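Local atomic coordinates of HpuA (Kingella denitrificans ATCC 33394, PDB entry 5EC6), a protein that serves as an outer-membrane lipoprotein receptor for haemoglobin and probably helps the bacterium to obtain haem iron. Residues R37-F42 against G153-P158; L133-F138 against G281-G286; A157-L162 against N243-S248; G47-F52 against I71-P76; F42-G47 against T147-A152. All coordinates share one frame; numbering follows the deposited sequence.

Overall arrangement
Contacts 1 and 5 are two halves of one strand pairing, 40-43 with 148-154. They share F42, and their centres lie about 15 Å apart. Contact 2 is the neighbour of contact 1, with centres about 9 Å apart; T155 N bonds to S135 O and G153 O accepts from Q137 N. Contact 3 continues from contact 1 through A157 and P158, about 11 Å from centre to centre. Contact 4 belongs to a separate small sheet. It shares G47 with contact 5, and its centre lies about 11 Å from the centres of contacts 1 and 5. Contacts 3 and 4 are farthest apart, about 22 Å between centres. The structure is the apo form, without haemoglobin.

Contact 1 of 5, residues R37-F42 against G153-P158; sequences REQRTF and GGTPAP
R40 and T41 pair with G154 and G153 at one end of an antiparallel beta ladder. The ladder joins strand 40-43 to strand 148-154, and this contact covers the end where the two segments diverge. R40 and G154 form the hydrogen-bonded pair. R40 N donates to G154 O at 2.9 Å, and G154 N donates back to R40 O at 2.9 Å. T41 and G153 follow as a non-hydrogen-bonded pair with their CA atoms 3.9 Å apart, a close approach across from a residue without a side chain.

Beyond the ladder, side chains take over. Q39 NE2 uses both of its N-H groups. One goes to T155 OG1 at 3.1 Å, with an N-H...O angle of 162°. The other goes to R37 O at 3.0 Å, coming from above that carbonyl's plane. The two bonds fix the rotation of the Q39 amide, and the R37 bond ties the side chain to its own segment. Q39 also lies against strands 48-57 and 65-74, so it sits where the small sheet meets this ladder. T41 OG1 points the same way and accepts from V49 N.

R40 and P156 lie on the other side. R40 CG is anti to the backbone N (chi1 174°), and the chain bends at chi3 (-71°). NH2 of the guanidinium is held by N245 OD1, in a nearby turn. P156 CB lies over the centre of one guanidinium face, 4.0 Å from R40 CZ.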
# COMPACT_ATOMS: atom_id res chain seq x y z
N ARG A 37 9.92 -7.07 -13.11
CA ARG A 37 9.39 -5.77 -12.66
C ARG A 37 7.88 -5.72 -12.77
O ARG A 37 7.32 -4.67 -12.50
CB ARG A 37 10.00 -4.59 -13.44
CG ARG A 37 11.47 -4.34 -13.08
CD ARG A 37 11.66 -3.55 -11.81
NE ARG A 37 11.25 -2.17 -11.96
CZ ARG A 37 10.99 -1.36 -10.93
NH1 ARG A 37 11.01 -1.78 -9.66
NH2 ARG A 37 10.63 -0.14 -11.19
N GLU A 38 7.23 -6.83 -13.14
CA GLU A 38 5.78 -6.85 -13.27
C GLU A 38 5.07 -6.44 -11.98
O GLU A 38 5.46 -6.85 -10.88
CB GLU A 38 5.28 -8.23 -13.69
CG GLU A 38 5.66 -8.61 -15.12
CD GLU A 38 5.23 -10.02 -15.49
OE1 GLU A 38 4.82 -10.79 -14.58
OE2 GLU A 38 5.32 -10.33 -16.71
N GLN A 39 4.08 -5.59 -12.13
CA GLN A 39 3.36 -5.03 -10.98
C GLN A 39 1.93 -5.60 -11.02
O GLN A 39 1.42 -5.96 -12.06
CB GLN A 39 3.31 -3.51 -11.05
CG GLN A 39 4.69 -2.84 -11.07
CD GLN A 39 5.41 -3.03 -9.77
OE1 GLN A 39 4.96 -2.58 -8.74
NE2 GLN A 39 6.48 -3.78 -9.80
N ARG A 40 1.27 -5.55 -9.87
CA ARG A 40 -0.15 -5.86 -9.77
C ARG A 40 -0.83 -4.73 -8.99
O ARG A 40 -0.30 -4.29 -7.95
CB ARG A 40 -0.33 -7.16 -8.97
CG ARG A 40 -1.78 -7.53 -8.67
CD ARG A 40 -1.84 -8.60 -7.60
NE ARG A 40 -1.39 -9.90 -8.04
CZ ARG A 40 -1.12 -10.90 -7.19
NH1 ARG A 40 -1.19 -10.73 -5.84
NH2 ARG A 40 -0.75 -12.06 -7.69
N THR A 41 -2.01 -4.29 -9.45
CA THR A 41 -2.78 -3.27 -8.74
C THR A 41 -4.21 -3.73 -8.45
O THR A 41 -4.89 -4.27 -9.34
CB THR A 41 -2.89 -1.96 -9.54
OG1 THR A 41 -1.53 -1.53 -9.86
CG2 THR A 41 -3.56 -0.88 -8.73
N PHE A 42 -4.64 -3.45 -7.21
CA PHE A 42 -6.05 -3.46 -6.86
C PHE A 42 -6.57 -2.05 -6.87
O PHE A 42 -6.03 -1.18 -6.16
CB PHE A 42 -6.17 -4.08 -5.49
CG PHE A 42 -5.57 -5.45 -5.40
CD1 PHE A 42 -6.33 -6.58 -5.78
CD2 PHE A 42 -4.26 -5.63 -5.00
CE1 PHE A 42 -5.78 -7.83 -5.75
CE2 PHE A 42 -3.73 -6.91 -4.96
CZ PHE A 42 -4.49 -7.99 -5.35
N GLY A 153 -1.03 -1.06 -5.09
CA GLY A 153 -0.35 -1.87 -6.08
C GLY A 153 1.15 -1.94 -5.85
O GLY A 153 1.72 -1.14 -5.12
N GLY A 154 1.77 -2.92 -6.46
CA GLY A 154 3.20 -3.18 -6.18
C GLY A 154 3.67 -4.48 -6.75
O GLY A 154 3.05 -5.09 -7.62
N THR A 155 4.86 -4.86 -6.28
CA THR A 155 5.50 -6.11 -6.67
C THR A 155 4.89 -7.27 -5.88
O THR A 155 5.04 -7.32 -4.69
CB THR A 155 7.00 -6.00 -6.33
OG1 THR A 155 7.61 -4.97 -7.17
CG2 THR A 155 7.74 -7.27 -6.58
N PRO A 156 4.18 -8.14 -6.55
CA PRO A 156 3.54 -9.22 -5.81
C PRO A 156 4.54 -10.15 -5.15
O PRO A 156 5.67 -10.39 -5.66
CB PRO A 156 2.74 -9.99 -6.86
CG PRO A 156 3.08 -9.41 -8.15
CD PRO A 156 3.86 -8.18 -7.97
N ALA A 157 4.15 -10.67 -4.01
CA ALA A 157 4.97 -11.67 -3.31
C ALA A 157 5.02 -12.99 -4.05
O ALA A 157 4.00 -13.65 -4.23
CB ALA A 157 4.38 -11.92 -1.91
N PRO A 158 6.22 -13.45 -4.46
CA PRO A 158 6.20 -14.71 -5.19
C PRO A 158 5.68 -15.87 -4.33
O PRO A 158 6.11 -15.99 -3.20
CB PRO A 158 7.71 -14.92 -5.49
CG PRO A 158 8.29 -13.53 -5.51
CD PRO A 158 7.55 -12.82 -4.41

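Contact 2 of 5, residues L133-F138 against G281-G286; sequences LKSMQF and GGEIGG
E283 reaches across to the backbone of K134 and S135 and grips both with its carboxylate. OE2 accepts from K134 N at 2.7 Å in a nearly straight bond. OE1 accepts from S135 N at 2.9 Å, with more bend. Each oxygen is met on its syn side, a little out of the carboxylate plane. The chain of E283 is extended beyond CG (chi2 172°), which carries the carboxylate out to the K134 and S135 N-H groups. Water 1 bonds to S135 OG at 2.8 Å and only weakly to E283 OE2. E283 is buried, and the two N-H groups would help to stabilise a negative charge there.

The E283 end of the contact is a classic beta bulge, with G282 and E283 both facing F265. The contact itself is not a sheet pairing. Strands 136-138 and 283-286 pass 8.0 Å apart at an angle of 35°, and side chains fill the interval. Strand 283-289 belongs to the beta-barrel part of the receptor, while strand 136-142 pairs with 148-154. The side chains of M136 and E283 both touch F265.

M136 is the second large contributor. Its CG stands between the backbone N and the carbonyl carbon (chi1 62°), which puts CG beside the E283 carboxylate; CG is 3.3 Å from E283 OE1. The sulphur lies 3.1 Å from I284 O, a close approach. The chain bends at chi3, and CE packs on the backbone of G285, 3.9 Å from G285 CA.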
# COMPACT_ATOMS: atom_id res chain seq x y z
N LEU A 133 6.90 1.52 3.31
CA LEU A 133 6.69 0.52 2.28
C LEU A 133 7.85 0.66 1.34
O LEU A 133 8.32 1.80 1.15
CB LEU A 133 5.38 0.82 1.57
CG LEU A 133 4.17 0.81 2.49
CD1 LEU A 133 2.97 1.37 1.74
CD2 LEU A 133 3.86 -0.56 2.94
N LYS A 134 8.38 -0.46 0.85
CA LYS A 134 9.47 -0.49 -0.15
C LYS A 134 9.09 -1.18 -1.44
O LYS A 134 9.76 -1.00 -2.44
CB LYS A 134 10.73 -1.20 0.40
CG LYS A 134 11.20 -0.70 1.74
CD LYS A 134 11.83 0.68 1.73
CE LYS A 134 12.41 0.96 3.13
NZ LYS A 134 12.02 2.27 3.75
N SER A 135 8.01 -1.95 -1.44
CA SER A 135 7.64 -2.74 -2.61
C SER A 135 6.19 -2.53 -3.11
O SER A 135 5.70 -3.27 -3.97
CB SER A 135 7.81 -4.23 -2.35
OG SER A 135 9.17 -4.54 -2.05
N MET A 136 5.56 -1.48 -2.63
CA MET A 136 4.18 -1.16 -3.00
C MET A 136 3.91 0.29 -2.72
O MET A 136 4.66 0.95 -1.97
CB MET A 136 3.17 -2.09 -2.27
CG MET A 136 3.24 -1.94 -0.80
SD MET A 136 1.80 -2.67 0.02
CE MET A 136 0.54 -1.57 -0.53
N GLN A 137 2.77 0.77 -3.22
CA GLN A 137 2.21 2.05 -2.89
C GLN A 137 0.71 1.88 -2.77
O GLN A 137 0.14 0.94 -3.33
CB GLN A 137 2.47 3.10 -3.99
CG GLN A 137 3.53 4.14 -3.68
CD GLN A 137 3.18 5.12 -2.58
OE1 GLN A 137 2.25 4.95 -1.84
NE2 GLN A 137 4.00 6.13 -2.44
N PHE A 138 0.08 2.79 -2.04
CA PHE A 138 -1.39 2.87 -2.04
C PHE A 138 -1.79 4.32 -1.97
O PHE A 138 -1.01 5.17 -1.53
CB PHE A 138 -2.04 1.99 -0.94
CG PHE A 138 -1.88 2.50 0.47
CD1 PHE A 138 -0.67 2.36 1.17
CD2 PHE A 138 -2.93 3.12 1.11
CE1 PHE A 138 -0.54 2.79 2.47
CE2 PHE A 138 -2.78 3.62 2.40
CZ PHE A 138 -1.60 3.45 3.08
N GLY A 281 6.22 -11.54 0.86
CA GLY A 281 5.00 -11.08 1.55
C GLY A 281 5.22 -10.22 2.75
O GLY A 281 4.40 -10.20 3.67
N GLY A 282 6.33 -9.50 2.77
CA GLY A 282 6.58 -8.56 3.79
C GLY A 282 5.71 -7.29 3.82
O GLY A 282 5.81 -6.51 4.76
N GLU A 283 4.95 -7.09 2.75
CA GLU A 283 3.99 -6.02 2.65
C GLU A 283 2.64 -6.55 2.21
O GLU A 283 2.51 -7.68 1.70
CB GLU A 283 4.52 -4.90 1.75
CG GLU A 283 5.81 -4.35 2.33
CD GLU A 283 6.55 -3.36 1.45
OE1 GLU A 283 6.10 -3.05 0.37
OE2 GLU A 283 7.64 -2.88 1.92
N ILE A 284 1.60 -5.73 2.40
CA ILE A 284 0.23 -6.15 2.17
C ILE A 284 -0.55 -4.92 1.71
O ILE A 284 -0.24 -3.82 2.12
CB ILE A 284 -0.41 -6.74 3.47
CG1 ILE A 284 -1.75 -7.43 3.17
CG2 ILE A 284 -0.61 -5.69 4.54
CD1 ILE A 284 -2.19 -8.38 4.25
N GLY A 285 -1.51 -5.11 0.83
CA GLY A 285 -2.38 -4.00 0.42
C GLY A 285 -3.63 -4.47 -0.27
O GLY A 285 -3.75 -5.64 -0.62
N GLY A 286 -4.59 -3.57 -0.44
CA GLY A 286 -5.79 -3.90 -1.12
C GLY A 286 -6.81 -2.79 -1.11
O GLY A 286 -6.49 -1.65 -0.75
O HOH W 1 9.60 -4.53 0.71

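Contact 3 of 5, residues A157-L162 against N243-S248; sequences APTDTL and NGNQFS
The side-chain amide of N245 is the flat group of this contact, with A157 O in its plane and T159 CG2 over one face. A157 O accepts from N245 ND2 at 2.8 Å, in a bond close to straight (169°). T159 CG2 is 4.0 Å from N245 CG. P156 is on the opposite side of the plane, its CB 3.9 Å from N245 ND2. The oxygen end of the amide is held as well, by R40.

N245 belongs to a type II' beta turn, N243 to Q246, which links strands 235-243 and 246-253 in a tight hairpin. Q246 N bonds to N243 O at 3.1 Å, and N243 N bonds to Q246 O at 2.8 Å. G244 takes the second position of the turn with positive phi, a common place for glycine in this turn type. CB of N245 points toward the loop, and chi1 57° places CG between the backbone N and carbonyl carbon, with ND2 at A157 O. At A157 the donor sits above the carbonyl plane, 36° out of it.

The partner is the loop after strand 148-154, which makes a short 3-10 turn at 159-160. T161 N bonds to P158 O within it. Strand 256-265 backs the same place: the side chains of A157 and L162 touch L264, which also makes backbone hydrogen bonds with A157 and N245. The contact thus pins a loop to the tip of a barrel hairpin. L162 adds a contact from farther along the loop: its CD1 methyl rests 3.6 Å from G244 O.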
# COMPACT_ATOMS: atom_id res chain seq x y z
N ALA A 157 4.15 -10.67 -4.01
CA ALA A 157 4.97 -11.67 -3.31
C ALA A 157 5.02 -12.99 -4.05
O ALA A 157 4.00 -13.65 -4.23
CB ALA A 157 4.38 -11.92 -1.91
N PRO A 158 6.22 -13.45 -4.46
CA PRO A 158 6.20 -14.71 -5.19
C PRO A 158 5.68 -15.87 -4.33
O PRO A 158 6.11 -15.99 -3.20
CB PRO A 158 7.71 -14.92 -5.49
CG PRO A 158 8.29 -13.53 -5.51
CD PRO A 158 7.55 -12.82 -4.41
N THR A 159 4.80 -16.69 -4.86
CA THR A 159 4.20 -17.78 -4.08
C THR A 159 5.23 -18.81 -3.66
O THR A 159 5.13 -19.39 -2.61
CB THR A 159 3.03 -18.45 -4.81
OG1 THR A 159 3.50 -18.97 -6.06
CG2 THR A 159 1.89 -17.46 -5.08
N ASP A 160 6.31 -18.96 -4.45
CA ASP A 160 7.32 -19.96 -4.09
C ASP A 160 8.24 -19.61 -2.92
O ASP A 160 8.96 -20.47 -2.41
CB ASP A 160 8.09 -20.43 -5.35
CG ASP A 160 8.86 -19.37 -6.02
OD1 ASP A 160 8.99 -18.23 -5.51
OD2 ASP A 160 9.34 -19.71 -7.15
N THR A 161 8.15 -18.37 -2.40
CA THR A 161 8.89 -18.01 -1.26
C THR A 161 8.03 -17.41 -0.15
O THR A 161 8.57 -16.77 0.73
CB THR A 161 10.00 -17.03 -1.65
OG1 THR A 161 9.42 -15.92 -2.32
CG2 THR A 161 10.99 -17.74 -2.62
N LEU A 162 6.75 -17.72 -0.18
CA LEU A 162 5.84 -17.37 0.97
C LEU A 162 6.27 -18.13 2.21
O LEU A 162 7.01 -19.16 2.12
CB LEU A 162 4.40 -17.69 0.61
CG LEU A 162 3.66 -16.75 -0.39
CD1 LEU A 162 2.36 -17.35 -0.84
CD2 LEU A 162 3.52 -15.33 0.17
N ASN A 243 -5.60 -17.11 -0.95
CA ASN A 243 -5.25 -18.15 -1.95
C ASN A 243 -3.91 -17.70 -2.56
O ASN A 243 -3.89 -16.69 -3.25
CB ASN A 243 -6.32 -18.27 -3.03
CG ASN A 243 -7.65 -18.87 -2.51
OD1 ASN A 243 -7.79 -20.10 -2.41
ND2 ASN A 243 -8.64 -18.01 -2.20
N GLY A 244 -2.82 -18.37 -2.21
CA GLY A 244 -1.52 -17.95 -2.73
C GLY A 244 -1.14 -16.58 -2.18
O GLY A 244 -1.13 -16.38 -0.99
N ASN A 245 -0.85 -15.63 -3.06
CA ASN A 245 -0.51 -14.27 -2.63
C ASN A 245 -1.68 -13.27 -2.78
O ASN A 245 -1.46 -12.05 -2.85
CB ASN A 245 0.71 -13.72 -3.41
CG ASN A 245 0.50 -13.72 -4.92
OD1 ASN A 245 -0.61 -13.79 -5.42
ND2 ASN A 245 1.60 -13.56 -5.66
N GLN A 246 -2.91 -13.77 -2.86
CA GLN A 246 -4.08 -12.94 -3.09
C GLN A 246 -5.13 -13.26 -2.03
O GLN A 246 -5.19 -14.38 -1.48
CB GLN A 246 -4.68 -13.14 -4.49
CG GLN A 246 -3.89 -12.46 -5.59
CD GLN A 246 -4.74 -12.16 -6.83
OE1 GLN A 246 -5.79 -11.46 -6.78
NE2 GLN A 246 -4.30 -12.69 -7.95
N PHE A 247 -6.01 -12.29 -1.76
CA PHE A 247 -7.12 -12.56 -0.88
C PHE A 247 -8.37 -11.79 -1.28
O PHE A 247 -8.31 -10.79 -1.99
CB PHE A 247 -6.71 -12.30 0.59
CG PHE A 247 -6.21 -10.91 0.83
CD1 PHE A 247 -7.10 -9.85 0.96
CD2 PHE A 247 -4.86 -10.68 1.00
CE1 PHE A 247 -6.65 -8.56 1.24
CE2 PHE A 247 -4.37 -9.38 1.27
CZ PHE A 247 -5.27 -8.34 1.38
N SER A 248 -9.54 -12.28 -0.87
CA SER A 248 -10.77 -11.59 -1.18
C SER A 248 -11.85 -12.07 -0.20
O SER A 248 -11.76 -13.16 0.36
CB SER A 248 -11.23 -11.90 -2.60
OG SER A 248 -11.52 -13.25 -2.68

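Contact 4 of 5, residues G47-F52 against I71-P76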
# COMPACT_ATOMS: atom_id res chain seq x y z
N GLY A 47 -7.03 2.46 -13.04
CA GLY A 47 -5.71 3.02 -12.63
C GLY A 47 -4.81 1.89 -12.21
O GLY A 47 -5.24 0.82 -11.74
N SER A 48 -3.50 2.05 -12.43
CA SER A 48 -2.54 1.04 -12.03
C SER A 48 -1.13 1.61 -11.92
O SER A 48 -0.83 2.70 -12.48
CB SER A 48 -2.56 -0.14 -13.00
OG SER A 48 -2.05 0.20 -14.27
N VAL A 49 -0.28 0.91 -11.18
CA VAL A 49 1.17 1.26 -11.11
C VAL A 49 1.91 0.50 -12.20
O VAL A 49 1.65 -0.70 -12.45
CB VAL A 49 1.77 1.06 -9.71
CG1 VAL A 49 1.28 2.10 -8.75
CG2 VAL A 49 1.54 -0.36 -9.17
N LYS A 50 2.83 1.19 -12.91
CA LYS A 50 3.47 0.62 -14.06
C LYS A 50 4.97 0.95 -14.01
O LYS A 50 5.34 2.05 -13.59
CB LYS A 50 2.86 1.15 -15.34
CG LYS A 50 1.44 0.67 -15.61
CD LYS A 50 1.04 0.94 -17.03
CE LYS A 50 -0.16 0.08 -17.43
NZ LYS A 50 -0.66 0.57 -18.75
N PRO A 51 5.82 -0.02 -14.36
CA PRO A 51 7.30 0.20 -14.28
C PRO A 51 7.87 0.79 -15.58
O PRO A 51 7.44 0.43 -16.70
CB PRO A 51 7.83 -1.21 -14.09
CG PRO A 51 6.85 -2.09 -14.83
CD PRO A 51 5.50 -1.42 -14.70
N PHE A 52 8.88 1.64 -15.42
CA PHE A 52 9.54 2.31 -16.54
C PHE A 52 11.04 2.36 -16.29
O PHE A 52 11.52 2.27 -15.16
CB PHE A 52 9.02 3.75 -16.67
CG PHE A 52 7.65 3.84 -17.25
CD1 PHE A 52 6.54 3.73 -16.41
CD2 PHE A 52 7.47 3.93 -18.61
CE1 PHE A 52 5.30 3.80 -16.92
CE2 PHE A 52 6.20 3.95 -19.15
CZ PHE A 52 5.13 3.89 -18.30
N ILE A 71 8.69 3.67 -10.94
CA ILE A 71 7.27 3.33 -11.07
C ILE A 71 6.47 4.60 -11.19
O ILE A 71 6.67 5.52 -10.40
CB ILE A 71 6.75 2.60 -9.80
CG1 ILE A 71 7.51 1.31 -9.50
CG2 ILE A 71 5.22 2.37 -9.95
CD1 ILE A 71 7.19 0.15 -10.40
N LEU A 72 5.59 4.66 -12.19
CA LEU A 72 4.64 5.74 -12.35
C LEU A 72 3.23 5.21 -12.08
O LEU A 72 2.99 4.02 -12.28
CB LEU A 72 4.69 6.32 -13.77
CG LEU A 72 6.06 6.81 -14.26
CD1 LEU A 72 5.99 7.27 -15.73
CD2 LEU A 72 6.52 7.90 -13.33
N TYR A 73 2.36 6.11 -11.65
CA TYR A 73 0.94 5.81 -11.47
C TYR A 73 0.23 6.20 -12.76
O TYR A 73 0.28 7.36 -13.16
CB TYR A 73 0.38 6.57 -10.25
CG TYR A 73 -1.12 6.43 -10.17
CD1 TYR A 73 -1.71 5.25 -9.81
CD2 TYR A 73 -1.92 7.48 -10.53
CE1 TYR A 73 -3.10 5.12 -9.79
CE2 TYR A 73 -3.30 7.36 -10.53
CZ TYR A 73 -3.87 6.18 -10.16
OH TYR A 73 -5.26 6.09 -10.16
N GLN A 74 -0.43 5.26 -13.41
CA GLN A 74 -1.34 5.58 -14.55
C GLN A 74 -2.79 5.71 -14.03
O GLN A 74 -3.39 4.75 -13.52
CB GLN A 74 -1.28 4.53 -15.65
CG GLN A 74 -1.99 5.02 -16.90
CD GLN A 74 -2.04 4.03 -18.03
OE1 GLN A 74 -2.02 2.83 -17.85
NE2 GLN A 74 -2.05 4.57 -19.24
N ALA A 75 -3.34 6.91 -14.17
CA ALA A 75 -4.68 7.19 -13.69
C ALA A 75 -5.69 6.54 -14.62
O ALA A 75 -5.36 6.14 -15.71
CB ALA A 75 -4.83 8.68 -13.60
N PRO A 76 -6.96 6.45 -14.16
CA PRO A 76 -8.03 5.90 -15.00
C PRO A 76 -8.23 6.61 -16.33
O PRO A 76 -8.75 5.99 -17.26
CB PRO A 76 -9.27 6.05 -14.13
CG PRO A 76 -8.77 6.07 -12.71
CD PRO A 76 -7.45 6.84 -12.82
O HOH W 2 -3.62 1.65 -16.02
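The hairpin of strands 48-57 and 65-74 is joined here at its open end, where S48 meets Q74 and K50 meets L72. These are the hydrogen-bonded pairs of an antiparallel ladder. Four N-H...O bonds cross it, from S48 N to Q74 O, Q74 N to S48 O, K50 N to L72 O and L72 N to K50 O, all of 2.8 to 3.0 Å. V49-Y73 and P51-I71 are the non-hydrogen-bonded pairs. Just past the end, G47 CA comes to 3.0 Å from Q74 O in a CA-H...O contact.

On the face of S48, K50, L72 and Q74, the polar ends gather at Q74 OE1. K50 NZ donates to it at 2.8 Å, from a position tilted 30° from the carbonyl plane. Water 2 donates to the same oxygen at 2.7 Å and also bonds to S48 OG at 2.8 Å. Q74 NE2 goes on to G78 O, which ties the amide to the next turn. At the other end L72 CD1 lies over the face of the F52 ring, 4.0 Å from the ring centroid, in a CH-pi contact. F52 also meets Y80 with the ring planes at about 90°.

The face of V49, P51, I71 and Y73 is mostly apolar. I71 CG2 touches V49 CB at 3.7 Å. With CG anti to its backbone N (chi1 172°), Y73 has V49 CG1 at the edge of its ring, near the ring plane. The ring also stacks on F151. This is the central hairpin of a four-stranded antiparallel sheet, with strands 29-31 and 80-81 on its outer sides.

Contact 5 of 5, residues F42-G47 against T147-A152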
# COMPACT_ATOMS: atom_id res chain seq x y z
N PHE A 42 -4.64 -3.45 -7.21
CA PHE A 42 -6.05 -3.46 -6.86
C PHE A 42 -6.57 -2.05 -6.87
O PHE A 42 -6.03 -1.18 -6.16
CB PHE A 42 -6.17 -4.08 -5.49
CG PHE A 42 -5.57 -5.45 -5.40
CD1 PHE A 42 -6.33 -6.58 -5.78
CD2 PHE A 42 -4.26 -5.63 -5.00
CE1 PHE A 42 -5.78 -7.83 -5.75
CE2 PHE A 42 -3.73 -6.91 -4.96
CZ PHE A 42 -4.49 -7.99 -5.35
N ALA A 43 -7.58 -1.79 -7.70
CA ALA A 43 -8.15 -0.46 -7.79
C ALA A 43 -9.68 -0.51 -7.82
O ALA A 43 -10.26 -1.45 -8.37
CB ALA A 43 -7.65 0.29 -8.99
N THR A 44 -10.30 0.49 -7.21
CA THR A 44 -11.78 0.48 -7.13
C THR A 44 -12.41 0.86 -8.47
O THR A 44 -13.45 0.30 -8.86
CB THR A 44 -12.34 1.30 -6.00
OG1 THR A 44 -11.99 2.67 -6.17
CG2 THR A 44 -11.92 0.79 -4.64
N GLN A 45 -11.79 1.77 -9.22
CA GLN A 45 -12.35 2.18 -10.51
C GLN A 45 -11.24 2.60 -11.48
O GLN A 45 -11.19 3.72 -11.97
CB GLN A 45 -13.40 3.30 -10.32
CG GLN A 45 -14.34 3.45 -11.50
CD GLN A 45 -15.32 2.27 -11.69
OE1 GLN A 45 -16.43 2.27 -11.14
NE2 GLN A 45 -14.91 1.28 -12.48
N GLY A 46 -10.33 1.67 -11.70
CA GLY A 46 -9.30 1.84 -12.73
C GLY A 46 -8.04 2.43 -12.18
O GLY A 46 -8.01 2.86 -11.02
N GLY A 47 -7.03 2.46 -13.04
CA GLY A 47 -5.71 3.02 -12.63
C GLY A 47 -4.81 1.89 -12.21
O GLY A 47 -5.24 0.82 -11.74
N THR A 147 -15.37 11.78 -8.97
CA THR A 147 -15.37 10.35 -8.69
C THR A 147 -13.94 9.91 -8.37
O THR A 147 -12.98 10.56 -8.79
CB THR A 147 -15.92 9.58 -9.88
OG1 THR A 147 -15.13 9.83 -11.04
CG2 THR A 147 -17.35 10.02 -10.16
N VAL A 148 -13.80 8.83 -7.62
CA VAL A 148 -12.51 8.45 -7.00
C VAL A 148 -12.20 7.01 -7.36
O VAL A 148 -13.09 6.15 -7.36
CB VAL A 148 -12.59 8.65 -5.45
CG1 VAL A 148 -11.35 8.14 -4.71
CG2 VAL A 148 -12.76 10.11 -5.12
N SER A 149 -10.92 6.72 -7.65
CA SER A 149 -10.42 5.35 -7.71
C SER A 149 -9.29 5.17 -6.70
O SER A 149 -8.23 5.81 -6.83
CB SER A 149 -9.96 4.98 -9.10
OG SER A 149 -9.59 3.64 -9.14
N LEU A 150 -9.57 4.39 -5.67
CA LEU A 150 -8.56 4.09 -4.64
C LEU A 150 -7.80 2.87 -5.09
O LEU A 150 -8.38 1.96 -5.73
CB LEU A 150 -9.18 3.92 -3.29
CG LEU A 150 -10.02 5.11 -2.79
CD1 LEU A 150 -11.53 4.84 -2.99
CD2 LEU A 150 -9.67 5.61 -1.39
N PHE A 151 -6.47 2.85 -4.81
CA PHE A 151 -5.63 1.77 -5.30
C PHE A 151 -4.60 1.35 -4.26
O PHE A 151 -4.21 2.09 -3.35
CB PHE A 151 -4.86 2.17 -6.59
CG PHE A 151 -3.81 3.21 -6.37
CD1 PHE A 151 -4.13 4.55 -6.38
CD2 PHE A 151 -2.49 2.83 -6.15
CE1 PHE A 151 -3.14 5.51 -6.15
CE2 PHE A 151 -1.53 3.78 -5.89
CZ PHE A 151 -1.85 5.10 -5.91
N ALA A 152 -4.16 0.11 -4.43
CA ALA A 152 -2.97 -0.44 -3.75
C ALA A 152 -2.30 -1.33 -4.79
O ALA A 152 -2.92 -2.22 -5.36
CB ALA A 152 -3.31 -1.25 -2.51
O HOH W 3 -14.34 3.82 -5.51
O HOH W 4 -6.49 4.14 -8.92
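The ring of F42 has A152 O at its edge, near the ring plane, with CD2 3.7 Å from that oxygen. The same oxygen accepts from F42 N at 2.8 Å. A152 N returns a bond to F42 O, which closes the hydrogen-bonded pair. A43 and F151 form the next, non-hydrogen-bonded pair, and their CB atoms touch.

At T44 the strand gives out, but side chains extend the pattern. T44 N still bonds to L150 O at 2.8 Å. The return bond goes to a side chain: L150 N donates to T44 OG1 at 3.0 Å. A chi1 of 62° places OG1 where L150 N can donate to it, in place of a backbone carbonyl. Water 3 links it to V148 O.

S149 binds the turn that follows. Its OG is anti to the backbone N (chi1 -175°), which puts it within reach of Q45 N and G46 O. Q45 N donates to OG at 2.9 Å, and OG donates to G46 O at 2.6 Å, in the carbonyl plane and on a lone pair. Water 4 donates to G46 O and to S149 O. The pair G46-G47 has positive phi at both residues, which lets the chain turn away toward strand 48-57. P76 packs on S149 from that side. Strand 40-43 pairs along strand 148-154 as a short antiparallel ladder, and at its end the hydroxyls of T44 and S149 replace regular backbone partners.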